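ESX-5 secretion system protein EccC5 (Mycobacterium tuberculosis, PDB 6J18) is the ATP-binding component of the mycobacterial ESX-5 type VII secretion system, which exports EsxN and a number of PE_PGRS and PPE proteins, and probably helps to drive it. Local coordinates at residues 111-114 against 115-119; 121-125 against 126-130; 52-55 against 56-59; 209-212 against 213-216. One frame throughout, in Å; residues are numbered along the deposited sequence.

Contact 1: 111-114 against 115-119; sequences ATIM and SEIGR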
ATOM      1  N   ALA A 111       8.346  -1.122  -3.971  1.00 22.09           N
ATOM      2  CA  ALA A 111       8.939  -2.181  -4.778  1.00 23.09           C
ATOM      3  C   ALA A 111       9.033  -3.481  -3.983  1.00 21.72           C
ATOM      4  O   ALA A 111       8.815  -4.567  -4.521  1.00 20.87           O
ATOM      5  CB  ALA A 111      10.312  -1.761  -5.278  1.00 24.37           C
ATOM      6  N   THR A 112       9.351  -3.361  -2.698  1.00 20.37           N
ATOM      7  CA  THR A 112       9.444  -4.522  -1.817  1.00 20.41           C
ATOM      8  C   THR A 112       8.064  -5.140  -1.601  1.00 20.00           C
ATOM      9  O   THR A 112       7.905  -6.362  -1.636  1.00 18.23           O
ATOM     10  CB  THR A 112      10.068  -4.143  -0.460  1.00 22.40           C
ATOM     11  OG1 THR A 112      11.472  -3.912  -0.633  1.00 22.40           O
ATOM     12  CG2 THR A 112       9.876  -5.259   0.558  1.00 22.75           C
ATOM     13  N   ILE A 113       7.069  -4.285  -1.396  1.00 18.63           N
ATOM     14  CA  ILE A 113       5.694  -4.732  -1.209  1.00 19.62           C
ATOM     15  C   ILE A 113       5.180  -5.430  -2.468  1.00 19.91           C
ATOM     16  O   ILE A 113       4.518  -6.463  -2.387  1.00 20.79           O
ATOM     17  CB  ILE A 113       4.772  -3.549  -0.837  1.00 19.29           C
ATOM     18  CG1 ILE A 113       5.083  -3.072   0.584  1.00 20.85           C
ATOM     19  CG2 ILE A 113       3.307  -3.946  -0.934  1.00 19.85           C
ATOM     20  CD1 ILE A 113       4.376  -1.790   0.973  1.00 21.25           C
ATOM     21  N   MET A 114       5.509  -4.876  -3.632  1.00 18.43           N
ATOM     22  CA  MET A 114       5.089  -5.467  -4.898  1.00 20.23           C
ATOM     23  C   MET A 114       5.752  -6.825  -5.123  1.00 20.85           C
ATOM     24  O   MET A 114       5.111  -7.765  -5.592  1.00 21.12           O
ATOM     25  CB  MET A 114       5.399  -4.523  -6.060  1.00 21.14           C
ATOM     26  CG  MET A 114       4.474  -3.316  -6.113  1.00 20.79           C
ATOM     27  SD  MET A 114       4.938  -2.092  -7.347  1.00 23.44           S
ATOM     28  CE  MET A 114       4.272  -2.840  -8.831  1.00 22.97           C
ATOM     29  N   SER A 115       7.032  -6.926  -4.779  1.00 20.56           N
ATOM     30  CA  SER A 115       7.739  -8.198  -4.867  1.00 21.71           C
ATOM     31  C   SER A 115       7.055  -9.250  -3.993  1.00 20.60           C
ATOM     32  O   SER A 115       6.914 -10.407  -4.391  1.00 20.36           O
ATOM     33  CB  SER A 115       9.202  -8.031  -4.454  1.00 22.59           C
ATOM     34  OG  SER A 115       9.910  -9.249  -4.591  1.00 23.46           O
ATOM     35  N   GLU A 116       6.621  -8.831  -2.809  1.00 19.69           N
ATOM     36  CA  GLU A 116       5.924  -9.715  -1.883  1.00 19.89           C
ATOM     37  C   GLU A 116       4.573 -10.157  -2.437  1.00 19.99           C
ATOM     38  O   GLU A 116       4.157 -11.298  -2.236  1.00 20.88           O
ATOM     39  CB  GLU A 116       5.738  -9.026  -0.531  1.00 19.78           C
ATOM     40  CG  GLU A 116       6.923  -9.177   0.409  1.00 20.36           C
ATOM     41  CD  GLU A 116       7.170 -10.621   0.800  1.00 22.70           C
ATOM     42  OE1 GLU A 116       7.925 -11.315   0.085  1.00 24.76           O
ATOM     43  OE2 GLU A 116       6.601 -11.066   1.819  1.00 21.09           O
ATOM     44  N   ILE A 117       3.890  -9.247  -3.124  1.00 19.96           N
ATOM     45  CA  ILE A 117       2.624  -9.573  -3.768  1.00 22.55           C
ATOM     46  C   ILE A 117       2.830 -10.693  -4.787  1.00 22.34           C
ATOM     47  O   ILE A 117       2.033 -11.629  -4.869  1.00 23.59           O
ATOM     48  CB  ILE A 117       2.007  -8.337  -4.456  1.00 22.19           C
ATOM     49  CG1 ILE A 117       1.512  -7.336  -3.410  1.00 21.36           C
ATOM     50  CG2 ILE A 117       0.864  -8.742  -5.373  1.00 22.97           C
ATOM     51  CD1 ILE A 117       1.031  -6.027  -4.000  1.00 21.64           C
ATOM     52  N   GLY A 118       3.919 -10.600  -5.543  1.00 21.13           N
ATOM     53  CA  GLY A 118       4.255 -11.613  -6.529  1.00 22.48           C
ATOM     54  C   GLY A 118       4.559 -12.963  -5.906  1.00 24.82           C
ATOM     55  O   GLY A 118       4.311 -14.004  -6.515  1.00 26.78           O
ATOM     56  N   ARG A 119       5.094 -12.947  -4.689  1.00 23.08           N
ATOM     57  CA  ARG A 119       5.431 -14.180  -3.983  1.00 23.67           C
ATOM     58  C   ARG A 119       4.198 -14.861  -3.393  1.00 24.85           C
ATOM     59  O   ARG A 119       4.045 -16.080  -3.484  1.00 25.01           O
ATOM     60  CB  ARG A 119       6.443 -13.901  -2.866  1.00 22.81           C
ATOM     61  CG  ARG A 119       6.699 -15.102  -1.958  1.00 26.12           C
ATOM     62  CD  ARG A 119       7.806 -14.841  -0.947  1.00 26.13           C
ATOM     63  NE  ARG A 119       7.358 -14.020   0.177  1.00 25.53           N
ATOM     64  CZ  ARG A 119       6.797 -14.505   1.280  1.00 27.86           C
ATOM     65  NH1 ARG A 119       6.603 -15.812   1.411  1.00 28.40           N
ATOM     66  NH2 ARG A 119       6.424 -13.684   2.254  1.00 25.63           N
TER

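Contact 2: 121-125 against 126-130; sequences YAPGA and SSAPP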
ATOM      1  N   TYR A 121       0.773 -14.142  -3.884  1.00 23.53           N
ATOM      2  CA  TYR A 121      -0.469 -14.216  -4.644  1.00 24.85           C
ATOM      3  C   TYR A 121      -0.274 -14.778  -6.045  1.00 24.71           C
ATOM      4  O   TYR A 121       0.769 -14.579  -6.667  1.00 20.62           O
ATOM      5  CB  TYR A 121      -1.109 -12.835  -4.766  1.00 23.87           C
ATOM      6  CG  TYR A 121      -1.579 -12.213  -3.472  1.00 25.01           C
ATOM      7  CD1 TYR A 121      -0.706 -11.495  -2.665  1.00 25.04           C
ATOM      8  CD2 TYR A 121      -2.906 -12.318  -3.071  1.00 24.29           C
ATOM      9  CE1 TYR A 121      -1.135 -10.913  -1.489  1.00 24.78           C
ATOM     10  CE2 TYR A 121      -3.345 -11.740  -1.895  1.00 24.53           C
ATOM     11  CZ  TYR A 121      -2.454 -11.038  -1.109  1.00 24.83           C
ATOM     12  OH  TYR A 121      -2.881 -10.458   0.062  1.00 25.06           O
ATOM     13  N   ALA A 122      -1.295 -15.469  -6.539  1.00 24.13           N
ATOM     14  CA  ALA A 122      -1.353 -15.845  -7.943  1.00 25.91           C
ATOM     15  C   ALA A 122      -1.621 -14.591  -8.772  1.00 24.31           C
ATOM     16  O   ALA A 122      -2.287 -13.670  -8.298  1.00 23.47           O
ATOM     17  CB  ALA A 122      -2.432 -16.893  -8.176  1.00 26.48           C
ATOM     18  N   PRO A 123      -1.092 -14.542 -10.005  1.00 24.29           N
ATOM     19  CA  PRO A 123      -1.314 -13.383 -10.879  1.00 22.43           C
ATOM     20  C   PRO A 123      -2.797 -13.159 -11.183  1.00 23.85           C
ATOM     21  O   PRO A 123      -3.485 -14.089 -11.601  1.00 24.50           O
ATOM     22  CB  PRO A 123      -0.536 -13.748 -12.148  1.00 22.11           C
ATOM     23  CG  PRO A 123      -0.419 -15.236 -12.114  1.00 25.31           C
ATOM     24  CD  PRO A 123      -0.276 -15.576 -10.662  1.00 24.85           C
ATOM     25  N   GLY A 124      -3.273 -11.934 -10.977  1.00 23.34           N
ATOM     26  CA  GLY A 124      -4.695 -11.652 -11.057  1.00 22.97           C
ATOM     27  C   GLY A 124      -5.138 -10.641 -12.100  1.00 23.75           C
ATOM     28  O   GLY A 124      -6.287 -10.200 -12.082  1.00 22.86           O
ATOM     29  N   ALA A 125      -4.241 -10.263 -13.008  1.00 24.91           N
ATOM     30  CA  ALA A 125      -4.625  -9.408 -14.127  1.00 24.99           C
ATOM     31  C   ALA A 125      -5.570 -10.176 -15.046  1.00 25.88           C
ATOM     32  O   ALA A 125      -5.566 -11.403 -15.048  1.00 25.37           O
ATOM     33  CB  ALA A 125      -3.403  -8.927 -14.890  1.00 25.93           C
ATOM     34  N   SER A 126      -6.370  -9.454 -15.827  1.00 26.29           N
ATOM     35  CA  SER A 126      -7.434 -10.063 -16.630  1.00 29.64           C
ATOM     36  C   SER A 126      -6.954 -11.171 -17.569  1.00 30.92           C
ATOM     37  O   SER A 126      -7.659 -12.157 -17.783  1.00 32.35           O
ATOM     38  CB  SER A 126      -8.154  -8.987 -17.444  1.00 33.25           C
ATOM     39  OG  SER A 126      -8.905  -8.132 -16.600  1.00 35.74           O
ATOM     40  N   SER A 127      -5.754 -11.010 -18.119  1.00 30.13           N
ATOM     41  CA  SER A 127      -5.227 -11.971 -19.082  1.00 31.10           C
ATOM     42  C   SER A 127      -4.452 -13.109 -18.418  1.00 30.74           C
ATOM     43  O   SER A 127      -3.975 -14.020 -19.095  1.00 32.41           O
ATOM     44  CB  SER A 127      -4.334 -11.260 -20.098  1.00 29.54           C
ATOM     45  OG  SER A 127      -3.270 -10.582 -19.454  1.00 31.88           O
ATOM     46  N   ALA A 128      -4.329 -13.057 -17.095  1.00 26.98           N
ATOM     47  CA  ALA A 128      -3.628 -14.103 -16.355  1.00 25.34           C
ATOM     48  C   ALA A 128      -4.469 -15.378 -16.317  1.00 26.60           C
ATOM     49  O   ALA A 128      -5.690 -15.315 -16.438  1.00 26.14           O
ATOM     50  CB  ALA A 128      -3.300 -13.626 -14.941  1.00 22.52           C
ATOM     51  N   PRO A 129      -3.818 -16.545 -16.163  1.00 27.57           N
ATOM     52  CA  PRO A 129      -4.532 -17.827 -16.108  1.00 28.48           C
ATOM     53  C   PRO A 129      -5.303 -18.014 -14.802  1.00 28.02           C
ATOM     54  O   PRO A 129      -5.070 -17.259 -13.857  1.00 26.81           O
ATOM     55  CB  PRO A 129      -3.402 -18.856 -16.222  1.00 28.99           C
ATOM     56  CG  PRO A 129      -2.218 -18.161 -15.661  1.00 28.20           C
ATOM     57  CD  PRO A 129      -2.357 -16.734 -16.102  1.00 26.94           C
ATOM     58  N   PRO A 130      -6.215 -19.003 -14.749  1.00 28.97           N
ATOM     59  CA  PRO A 130      -6.873 -19.309 -13.473  1.00 30.75           C
ATOM     60  C   PRO A 130      -5.849 -19.736 -12.426  1.00 32.35           C
ATOM     61  O   PRO A 130      -4.912 -20.463 -12.756  1.00 33.71           O
ATOM     62  CB  PRO A 130      -7.822 -20.463 -13.821  1.00 32.34           C
ATOM     63  CG  PRO A 130      -7.969 -20.422 -15.304  1.00 33.25           C
ATOM     64  CD  PRO A 130      -6.687 -19.873 -15.839  1.00 31.53           C
TER
HETATM   65  O   HOH W   1      -3.541 -16.767 -11.697  1.00 27.86           O

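Contact 3: 52-55 against 56-59; sequences FGVE and QVRE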
ATOM      1  N   PHE A  52      18.736  -4.345   5.173  1.00 24.24           N
ATOM      2  CA  PHE A  52      18.189  -5.678   5.363  1.00 25.81           C
ATOM      3  C   PHE A  52      17.427  -6.062   4.101  1.00 26.12           C
ATOM      4  O   PHE A  52      16.387  -5.483   3.803  1.00 26.40           O
ATOM      5  CB  PHE A  52      17.278  -5.719   6.592  1.00 26.66           C
ATOM      6  CG  PHE A  52      17.016  -7.103   7.107  1.00 28.06           C
ATOM      7  CD1 PHE A  52      17.988  -7.789   7.816  1.00 29.53           C
ATOM      8  CD2 PHE A  52      15.795  -7.717   6.888  1.00 28.00           C
ATOM      9  CE1 PHE A  52      17.748  -9.064   8.294  1.00 31.81           C
ATOM     10  CE2 PHE A  52      15.549  -8.991   7.363  1.00 29.89           C
ATOM     11  CZ  PHE A  52      16.526  -9.665   8.069  1.00 30.76           C
ATOM     12  N   GLY A  53      17.959  -7.022   3.351  1.00 25.72           N
ATOM     13  CA  GLY A  53      17.387  -7.394   2.068  1.00 23.16           C
ATOM     14  C   GLY A  53      16.061  -8.120   2.177  1.00 23.94           C
ATOM     15  O   GLY A  53      15.755  -8.718   3.208  1.00 21.78           O
ATOM     16  N   VAL A  54      15.269  -8.068   1.109  1.00 24.50           N
ATOM     17  CA  VAL A  54      13.985  -8.757   1.080  1.00 24.81           C
ATOM     18  C   VAL A  54      14.203 -10.270   1.127  1.00 25.79           C
ATOM     19  O   VAL A  54      13.358 -11.014   1.621  1.00 24.79           O
ATOM     20  CB  VAL A  54      13.155  -8.369  -0.170  1.00 24.94           C
ATOM     21  CG1 VAL A  54      13.873  -8.776  -1.448  1.00 24.60           C
ATOM     22  CG2 VAL A  54      11.762  -8.985  -0.110  1.00 25.61           C
ATOM     23  N   GLU A  55      15.353 -10.718   0.633  1.00 26.91           N
ATOM     24  CA  GLU A  55      15.701 -12.130   0.696  1.00 28.99           C
ATOM     25  C   GLU A  55      15.929 -12.547   2.148  1.00 27.30           C
ATOM     26  O   GLU A  55      15.676 -13.693   2.523  1.00 25.11           O
ATOM     27  CB  GLU A  55      16.943 -12.427  -0.154  1.00 34.87           C
ATOM     28  CG  GLU A  55      18.250 -11.826   0.362  1.00 40.62           C
ATOM     29  CD  GLU A  55      18.371 -10.333   0.103  1.00 44.63           C
ATOM     30  OE1 GLU A  55      17.526  -9.777  -0.630  1.00 44.01           O
ATOM     31  OE2 GLU A  55      19.319  -9.716   0.636  1.00 45.43           O
ATOM     32  N   GLN A  56      16.391 -11.602   2.962  1.00 25.32           N
ATOM     33  CA  GLN A  56      16.652 -11.860   4.371  1.00 25.74           C
ATOM     34  C   GLN A  56      15.358 -11.921   5.178  1.00 25.62           C
ATOM     35  O   GLN A  56      15.203 -12.781   6.044  1.00 27.44           O
ATOM     36  CB  GLN A  56      17.583 -10.788   4.947  1.00 27.73           C
ATOM     37  CG  GLN A  56      19.004 -10.832   4.399  1.00 28.69           C
ATOM     38  CD  GLN A  56      19.866  -9.690   4.910  1.00 29.84           C
ATOM     39  OE1 GLN A  56      20.017  -8.666   4.244  1.00 28.96           O
ATOM     40  NE2 GLN A  56      20.438  -9.864   6.097  1.00 31.28           N
ATOM     41  N   VAL A  57      14.424 -11.017   4.892  1.00 20.52           N
ATOM     42  CA  VAL A  57      13.165 -10.990   5.629  1.00 20.39           C
ATOM     43  C   VAL A  57      12.301 -12.197   5.256  1.00 22.46           C
ATOM     44  O   VAL A  57      11.463 -12.639   6.043  1.00 24.22           O
ATOM     45  CB  VAL A  57      12.382  -9.673   5.383  1.00 24.60           C
ATOM     46  CG1 VAL A  57      11.742  -9.660   4.002  1.00 24.79           C
ATOM     47  CG2 VAL A  57      11.326  -9.470   6.462  1.00 25.46           C
ATOM     48  N   ARG A  58      12.531 -12.745   4.068  1.00 21.70           N
ATOM     49  CA  ARG A  58      11.791 -13.915   3.613  1.00 23.97           C
ATOM     50  C   ARG A  58      12.263 -15.174   4.331  1.00 24.97           C
ATOM     51  O   ARG A  58      11.480 -16.095   4.568  1.00 24.53           O
ATOM     52  CB  ARG A  58      11.924 -14.075   2.098  1.00 25.78           C
ATOM     53  CG  ARG A  58      11.017 -13.131   1.324  1.00 24.86           C
ATOM     54  CD  ARG A  58      11.272 -13.176  -0.171  1.00 25.85           C
ATOM     55  NE  ARG A  58      10.307 -12.349  -0.890  1.00 27.55           N
ATOM     56  CZ  ARG A  58      10.456 -11.931  -2.141  1.00 26.69           C
ATOM     57  NH1 ARG A  58      11.544 -12.256  -2.829  1.00 25.54           N
ATOM     58  NH2 ARG A  58       9.518 -11.183  -2.704  1.00 26.32           N
ATOM     59  N   GLU A  59      13.547 -15.205   4.676  1.00 27.05           N
ATOM     60  CA  GLU A  59      14.079 -16.284   5.493  1.00 30.67           C
ATOM     61  C   GLU A  59      13.373 -16.313   6.845  1.00 28.18           C
ATOM     62  O   GLU A  59      13.014 -17.375   7.355  1.00 28.43           O
ATOM     63  CB  GLU A  59      15.591 -16.139   5.694  1.00 36.99           C
ATOM     64  CG  GLU A  59      16.433 -16.502   4.479  1.00 42.90           C
ATOM     65  CD  GLU A  59      17.925 -16.381   4.741  1.00 49.06           C
ATOM     66  OE1 GLU A  59      18.332 -15.470   5.493  1.00 50.54           O
ATOM     67  OE2 GLU A  59      18.693 -17.202   4.195  1.00 52.02           O
TER

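Contact 4: 209-212 against 213-216; sequences DDIQ and QLPP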
ATOM      1  N   ASP A 209       2.676   5.957  -6.100  1.00 23.65           N
ATOM      2  CA  ASP A 209       3.939   6.566  -5.703  1.00 24.99           C
ATOM      3  C   ASP A 209       3.888   8.060  -6.008  1.00 24.78           C
ATOM      4  O   ASP A 209       3.360   8.464  -7.044  1.00 22.87           O
ATOM      5  CB  ASP A 209       5.116   5.903  -6.427  1.00 23.95           C
ATOM      6  CG  ASP A 209       6.443   6.124  -5.719  1.00 22.95           C
ATOM      7  OD1 ASP A 209       6.445   6.683  -4.603  1.00 19.99           O
ATOM      8  OD2 ASP A 209       7.489   5.720  -6.273  1.00 22.76           O
ATOM      9  N   ASP A 210       4.419   8.869  -5.092  1.00 25.38           N
ATOM     10  CA  ASP A 210       4.491  10.321  -5.262  1.00 24.83           C
ATOM     11  C   ASP A 210       3.121  10.960  -5.484  1.00 25.93           C
ATOM     12  O   ASP A 210       2.877  11.577  -6.521  1.00 26.71           O
ATOM     13  CB  ASP A 210       5.420  10.673  -6.427  1.00 24.16           C
ATOM     14  CG  ASP A 210       6.835  10.181  -6.210  1.00 23.76           C
ATOM     15  OD1 ASP A 210       7.372  10.377  -5.099  1.00 23.22           O
ATOM     16  OD2 ASP A 210       7.408   9.591  -7.150  1.00 23.97           O
ATOM     17  N   ILE A 211       2.238  10.824  -4.500  1.00 28.34           N
ATOM     18  CA  ILE A 211       0.884  11.357  -4.611  1.00 29.99           C
ATOM     19  C   ILE A 211       0.875  12.886  -4.593  1.00 31.36           C
ATOM     20  O   ILE A 211      -0.114  13.511  -4.975  1.00 33.16           O
ATOM     21  CB  ILE A 211      -0.026  10.827  -3.477  1.00 29.65           C
ATOM     22  CG1 ILE A 211      -1.504  10.989  -3.844  1.00 31.07           C
ATOM     23  CG2 ILE A 211       0.288  11.517  -2.162  1.00 28.84           C
ATOM     24  CD1 ILE A 211      -2.455  10.396  -2.828  1.00 30.77           C
ATOM     25  N   GLN A 212       1.983  13.489  -4.169  1.00 30.62           N
ATOM     26  CA  GLN A 212       2.069  14.945  -4.086  1.00 31.00           C
ATOM     27  C   GLN A 212       2.010  15.596  -5.467  1.00 33.55           C
ATOM     28  O   GLN A 212       1.724  16.787  -5.588  1.00 35.31           O
ATOM     29  CB  GLN A 212       3.349  15.376  -3.365  1.00 30.00           C
ATOM     30  CG  GLN A 212       4.638  15.106  -4.133  1.00 29.14           C
ATOM     31  CD  GLN A 212       5.146  13.687  -3.958  1.00 26.65           C
ATOM     32  OE1 GLN A 212       4.582  12.901  -3.197  1.00 23.77           O
ATOM     33  NE2 GLN A 212       6.222  13.354  -4.663  1.00 25.95           N
ATOM     34  N   GLN A 213       2.281  14.810  -6.504  1.00 32.54           N
ATOM     35  CA  GLN A 213       2.281  15.323  -7.868  1.00 35.95           C
ATOM     36  C   GLN A 213       0.870  15.437  -8.434  1.00 36.43           C
ATOM     37  O   GLN A 213       0.651  16.100  -9.446  1.00 38.53           O
ATOM     38  CB  GLN A 213       3.132  14.432  -8.770  1.00 36.48           C
ATOM     39  CG  GLN A 213       4.616  14.495  -8.472  1.00 38.72           C
ATOM     40  CD  GLN A 213       5.448  13.909  -9.589  1.00 42.56           C
ATOM     41  OE1 GLN A 213       4.920  13.528 -10.633  1.00 44.53           O
ATOM     42  NE2 GLN A 213       6.757  13.832  -9.378  1.00 43.21           N
ATOM     43  N   LEU A 214      -0.082  14.784  -7.778  1.00 35.48           N
ATOM     44  CA  LEU A 214      -1.476  14.837  -8.204  1.00 38.59           C
ATOM     45  C   LEU A 214      -2.157  16.104  -7.695  1.00 41.76           C
ATOM     46  O   LEU A 214      -1.774  16.640  -6.656  1.00 43.24           O
ATOM     47  CB  LEU A 214      -2.232  13.600  -7.714  1.00 38.09           C
ATOM     48  CG  LEU A 214      -1.669  12.239  -8.121  1.00 37.59           C
ATOM     49  CD1 LEU A 214      -2.449  11.119  -7.453  1.00 36.75           C
ATOM     50  CD2 LEU A 214      -1.695  12.084  -9.633  1.00 39.49           C
ATOM     51  N   PRO A 215      -3.163  16.594  -8.434  1.00 44.48           N
ATOM     52  CA  PRO A 215      -3.947  17.738  -7.956  1.00 48.10           C
ATOM     53  C   PRO A 215      -4.742  17.388  -6.700  1.00 51.78           C
ATOM     54  O   PRO A 215      -5.306  16.298  -6.625  1.00 50.85           O
ATOM     55  CB  PRO A 215      -4.884  18.045  -9.131  1.00 48.97           C
ATOM     56  CG  PRO A 215      -4.246  17.399 -10.320  1.00 48.01           C
ATOM     57  CD  PRO A 215      -3.556  16.183  -9.792  1.00 44.64           C
ATOM     58  N   PRO A 216      -4.772  18.297  -5.715  1.00 56.82           N
ATOM     59  CA  PRO A 216      -5.525  18.082  -4.478  1.00 58.94           C
ATOM     60  C   PRO A 216      -6.952  18.620  -4.558  1.00 63.26           C
ATOM     61  O   PRO A 216      -7.320  19.241  -5.556  1.00 65.19           O
ATOM     62  CB  PRO A 216      -4.708  18.858  -3.448  1.00 58.60           C
ATOM     63  CG  PRO A 216      -4.181  20.019  -4.232  1.00 59.80           C
ATOM     64  CD  PRO A 216      -3.947  19.517  -5.646  1.00 58.97           C
TER
HETATM   65  O   HOH W   2       7.507  14.992  -6.811  1.00 48.93           O

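Contact 1: 111-114 against 115-119
Glu-116 lays the base of its side chain over the carbonyls of Thr-112 and Ile-113, one turn back in helix 106-120, and sends its carboxylate along the helix surface. Glu-116 CB lies 3.4 Å from Ile-113 O, and its CG rests 3.6 Å from Thr-112 O, the carbonyl that also receives Glu-116 N in the regular helical bond. A bend at chi2 (-64°) then turns the chain away from residues 111-114, and the carboxylate comes level with Arg-119, one turn on. There the guanidinium grips it side-on: Arg-119 NE reaches Glu-116 OE1 at 2.8 Å, and Arg-119 NH2 reaches Glu-116 OE2 at 2.7 Å on its syn lone pair. Both bonds are nearly straight, and both oxygens lie close to the guanidinium plane, so the pairing fixes the rotation of both groups. OE1 also takes a salt bridge from Arg-58 and OE2 a bond from Ala-75 N; this buried carboxylate is thus well compensated, probably favouring its charged form. On another side of the helix Ile-113 CG2 meets Ile-117 CD1 at 4.3 Å, and Ile-117 packs on Phe-205 of strand 203-208. Apolar toward the sheet and polar toward helix 54-61, this is the helix that follows the predicted ATP-binding loop, as in the RecA-like fold of FtsK/SpoIIIE ATPases, here the C-terminal domain of a longer membrane protein.

Contact 2: 121-125 against 126-130
Ala-128 folds back over Ala-125 and Pro-123, and its small side chain suits the tight bend. Ala-128 CB is 3.9 Å from Pro-123 CB, an apolar touch, and 3.4 Å from Pro-123 O. The backbone closes the bend with a single bond, Ala-128 N to Ala-125 O at 2.9 Å, the i to i+3 link of a type I beta turn. The N-H points well at its acceptor (155°), yet the donor stands above the carbonyl plane, 53° out of it. Ser-126 and Ser-127 occupy the corner positions, where small polar residues are at ease at an exposed surface. Farther down the two arms, a water donates to Pro-123 O and to Pro-129 O, at 2.7 Å each, bridging carbonyls that stand 4.2 Å apart, O to O. Outside the turn, Glu-159 accepts from Ser-126 N and Gln-139 donates to Gly-124 O, while backbone bonds from Ala-122 to Pro-136 and Ala-138 hold the start of the segment beside strand 137-143. Beyond the one direct N-H bond of the turn, the arms face each other with carbonyl oxygens at Pro-123 and Pro-129; two acceptors cannot bond each other, and the water supplies both hydrogens.

Contact 3: 52-55 against 56-59
Gly-53 and Gln-56 hold each other by two bonds. The amide oxygen of Gln-56 comes back to the glycine nitrogen, Gly-53 N to Gln-56 OE1 at 2.8 Å and nearly straight (168°), though the donor stands above the side-chain carbonyl plane. In return Gln-56 N gives its hydrogen to Gly-53 O at 3.0 Å, from well above that carbonyl's plane, while Val-57 N reaches the same oxygen in the plane at 3.1 Å. One carbonyl thus serves two donors of the first turn. The bond from the N-cap nitrogen to a side chain three residues on is one half of a capping box; the other half needs an N-cap side chain, which Gly-53 lacks. Glycine suits the spot, since Glu-55 OE2 and Gln-56 OE1 crowd round it. Helix 54-61 starts at this point and continues with Arg-58 N to Val-54 O.

The Phe-52 ring lies against the first turn, at Gln-56 and Val-57. Gln-56 CB sits above one face of the Phe-52 ring, 3.7 Å from the centroid, in a CH-pi contact, and the amide is inclined 35° to the ring. With Phe-52 CG swung anti to the backbone N (chi1 -162°), the ring turns back to the helix, and Phe-52 CE2 also meets Val-57 CB at 3.8 Å. On another side, Arg-58 stretches out alongside Val-54, whose CG2 is placed over the centre of the guanidinium; Ser-115 and Glu-116 of helix 106-120 take the polar end. The side chain of Val-57 packs on Ala-75 and Ile-78 of strand 75-79.

Contact 4: 209-212 against 213-216
Residues 211-213 form a short 3-10 segment closed by two i to i+3 bonds, Gln-213 N to Asp-210 O at 3.3 Å and Leu-214 N to Ile-211 O at 3.1 Å. Both donors stand above the planes of their carbonyls. Asp-210, just before the segment, takes up a left-handed backbone conformation (phi 58°, psi 62°) that redirects the chain as it leaves strand 203-208. On the apolar side, Ile-211 and Leu-214 cross at about a right angle, with Ile-211 CG1 3.7 Å from Leu-214 CD1. The polar side belongs to the glutamines, whose amides can donate and accept at once. Bent at chi2 (-84°), Gln-212 turns its NE2 back to Asp-210 OD1, 3.2 Å away, meeting it from above the carboxylate plane; Gln-212 NE2 and Gln-213 NE2 both donate to one water, at 3.0 and 2.9 Å. Gln-212 OE1 is held by Thr-244 N, so both ends of that amide are engaged. Asp-210 touches the bound ATP and lies near the magnesium ion. The turn follows the Asp-Asp end of strand 203-208, consistent with a Walker B motif, with Ile-211 packed on Val-241 and Arg-243 of the neighbouring parallel strand 237-244.

How the contacts relate
From the N terminus, contact 3 comes first, closing the opening turn of helix 54-61; contact 1 follows within helix 106-120, contact 2 turns the chain after strand 122-123, and contact 4 turns it after strand 203-208. All are local and in series, so none nests in or crosses another. Contacts 1 and 3 meet in space: Arg-58 ties the early helix to helix 106-120 through Ser-115 and Glu-116, and Val-54 packs on Thr-112. Contact 2 adjoins contact 1 in sequence, its centre about 15 Å away. Contact 4 lies across the chain's centre from contact 3, their centres about 30 Å apart, near the magnesium and ATP.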